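Local coordinates for caprin-2 (Danio rerio, PDB 4OUS), which probably takes part in canonical Wnt signalling through a C1q domain that assembles as a trimer and binds calcium, at residues T20-I25 with W109-R114. The protein carries 1 engineered substitution. Sequence-based numbering, arbitrary orientation. Where two conformers were deposited one is given.
Sequences TLDQPI and WLRLHR
D22 reaches across to R111 and H113 with the same carboxylate oxygen. H113 ND1 donates to D22 OD1 at 2.7 Å, nearly in the plane of the imidazole and on the syn side of the carboxylate. D22 OD1 also lies over one face of the R111 guanidinium, 3.4 Å from R111 NE; the two flat groups are stacked, 18° apart, in a salt bridge of charge alone, since no N-H points at the oxygen. The R111 chain, bent at chi3 (72°), carries its NE to N71 for a hydrogen bond instead. An alanine in place of R111 would probably leave the D22 carboxylate without its stacked positive charge and N71 OD1 without its NE donor.

The backbones pair antiparallel. Q23 and L112 form a hydrogen-bonded pair, L112 N to Q23 O being 2.8 Å, and I25 N continues the pattern to L110 O. D22 and Q23 both face L112, a G1 bulge in which D22, with positive phi (59°), donates its N to H113 O. One water bridges T20 O and L112 O, another I25 O and L110 N.

Apolar contacts run along the pairing: P24 CB rests 3.8 Å from W109 CE3, I25 CG1 packs equally close to L112 CB, and L21 CD2 meets the aliphatic R114 CG at 3.6 Å.

The short strand 23-24 thus lines one side of strand 107-114, which pairs on its other side with strand 68-74 in this C1q-fold sheet. L110 packs on F57 and I59 of strand 51-60 in the facing sheet, while H113 meets W122 of a neighbouring subunit edge-to-face.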
# COMPACT_ATOMS: atom_id res chain seq x y z
N THR A 20 -0.51 27.40 -2.50
CA THR A 20 -1.63 27.58 -1.59
C THR A 20 -1.92 26.23 -0.94
O THR A 20 -1.91 25.21 -1.63
CB THR A 20 -2.88 28.10 -2.33
OG1 THR A 20 -2.57 29.33 -3.00
CG2 THR A 20 -4.02 28.34 -1.36
N LEU A 21 -2.18 26.22 0.36
CA LEU A 21 -2.44 24.97 1.07
C LEU A 21 -3.81 24.40 0.69
O LEU A 21 -4.67 25.11 0.16
CB LEU A 21 -2.36 25.19 2.58
CG LEU A 21 -0.97 25.17 3.23
CD1 LEU A 21 -0.06 26.28 2.73
CD2 LEU A 21 -1.11 25.24 4.74
N ASP A 22 -3.99 23.11 0.96
CA ASP A 22 -5.30 22.45 0.84
C ASP A 22 -5.88 22.52 -0.57
O ASP A 22 -7.00 23.01 -0.79
CB ASP A 22 -6.29 23.01 1.86
CG ASP A 22 -6.07 22.46 3.25
OD1 ASP A 22 -5.46 21.37 3.37
OD2 ASP A 22 -6.53 23.09 4.22
N GLN A 23 -5.13 21.99 -1.53
CA GLN A 23 -5.56 21.94 -2.92
C GLN A 23 -5.81 20.52 -3.39
O GLN A 23 -5.08 19.61 -3.03
CB GLN A 23 -4.50 22.57 -3.83
CG GLN A 23 -4.23 24.02 -3.51
CD GLN A 23 -5.48 24.86 -3.66
OE1 GLN A 23 -6.12 24.86 -4.71
NE2 GLN A 23 -5.84 25.57 -2.60
N PRO A 24 -6.83 20.32 -4.23
CA PRO A 24 -7.02 18.99 -4.83
C PRO A 24 -5.86 18.64 -5.76
O PRO A 24 -5.28 19.52 -6.41
CB PRO A 24 -8.33 19.14 -5.59
CG PRO A 24 -8.37 20.59 -5.96
CD PRO A 24 -7.76 21.32 -4.80
N ILE A 25 -5.54 17.35 -5.83
CA ILE A 25 -4.44 16.89 -6.66
C ILE A 25 -4.96 16.26 -7.94
O ILE A 25 -5.60 15.21 -7.91
CB ILE A 25 -3.56 15.86 -5.91
CG1 ILE A 25 -3.03 16.45 -4.61
CG2 ILE A 25 -2.42 15.38 -6.80
CD1 ILE A 25 -2.60 15.40 -3.60
N TRP A 109 -11.15 11.83 -3.56
CA TRP A 109 -10.06 12.60 -4.16
C TRP A 109 -8.96 12.78 -3.13
O TRP A 109 -9.17 12.56 -1.94
CB TRP A 109 -10.57 13.96 -4.67
CG TRP A 109 -11.36 14.78 -3.67
CD1 TRP A 109 -12.64 14.55 -3.24
CD2 TRP A 109 -10.92 15.97 -3.01
NE1 TRP A 109 -13.02 15.53 -2.35
CE2 TRP A 109 -11.98 16.41 -2.19
CE3 TRP A 109 -9.73 16.71 -3.02
CZ2 TRP A 109 -11.89 17.55 -1.39
CZ3 TRP A 109 -9.64 17.85 -2.24
CH2 TRP A 109 -10.72 18.26 -1.43
N LEU A 110 -7.77 13.16 -3.60
CA LEU A 110 -6.65 13.44 -2.72
C LEU A 110 -6.43 14.93 -2.60
O LEU A 110 -6.43 15.66 -3.60
CB LEU A 110 -5.37 12.77 -3.21
CG LEU A 110 -5.38 11.25 -3.30
CD1 LEU A 110 -4.04 10.76 -3.80
CD2 LEU A 110 -5.72 10.60 -1.98
N ARG A 111 -6.23 15.37 -1.37
CA ARG A 111 -5.92 16.75 -1.05
C ARG A 111 -4.46 16.90 -0.64
O ARG A 111 -3.98 16.16 0.23
CB ARG A 111 -6.83 17.26 0.07
CG ARG A 111 -6.65 18.74 0.37
CD ARG A 111 -7.68 19.24 1.35
NE ARG A 111 -7.43 18.74 2.70
CZ ARG A 111 -8.11 19.15 3.77
NH1 ARG A 111 -9.07 20.05 3.63
NH2 ARG A 111 -7.82 18.67 4.97
N LEU A 112 -3.78 17.85 -1.26
CA LEU A 112 -2.46 18.27 -0.84
C LEU A 112 -2.64 19.28 0.27
O LEU A 112 -2.95 20.44 0.01
CB LEU A 112 -1.68 18.86 -2.01
CG LEU A 112 -0.27 19.34 -1.70
CD1 LEU A 112 0.58 18.21 -1.14
CD2 LEU A 112 0.38 19.93 -2.94
N HIS A 113 -2.53 18.83 1.51
CA HIS A 113 -2.71 19.74 2.64
C HIS A 113 -1.53 20.70 2.73
O HIS A 113 -1.71 21.92 2.71
CB HIS A 113 -2.88 18.94 3.93
CG HIS A 113 -2.83 19.79 5.16
ND1 HIS A 113 -3.72 20.81 5.40
CD2 HIS A 113 -1.96 19.79 6.20
CE1 HIS A 113 -3.41 21.40 6.54
NE2 HIS A 113 -2.36 20.79 7.05
N ARG A 114 -0.32 20.14 2.80
CA ARG A 114 0.93 20.90 2.79
C ARG A 114 1.97 20.12 2.01
O ARG A 114 1.87 18.89 1.90
CB ARG A 114 1.44 21.16 4.22
CG ARG A 114 0.57 22.09 5.05
CD ARG A 114 1.22 22.44 6.40
NE ARG A 114 2.52 23.07 6.18
CZ ARG A 114 3.62 22.85 6.90
NH1 ARG A 114 3.59 22.02 7.94
NH2 ARG A 114 4.75 23.46 6.57
O HOH W 1 -1.57 22.43 -1.52
O HOH W 2 -7.03 13.37 -6.29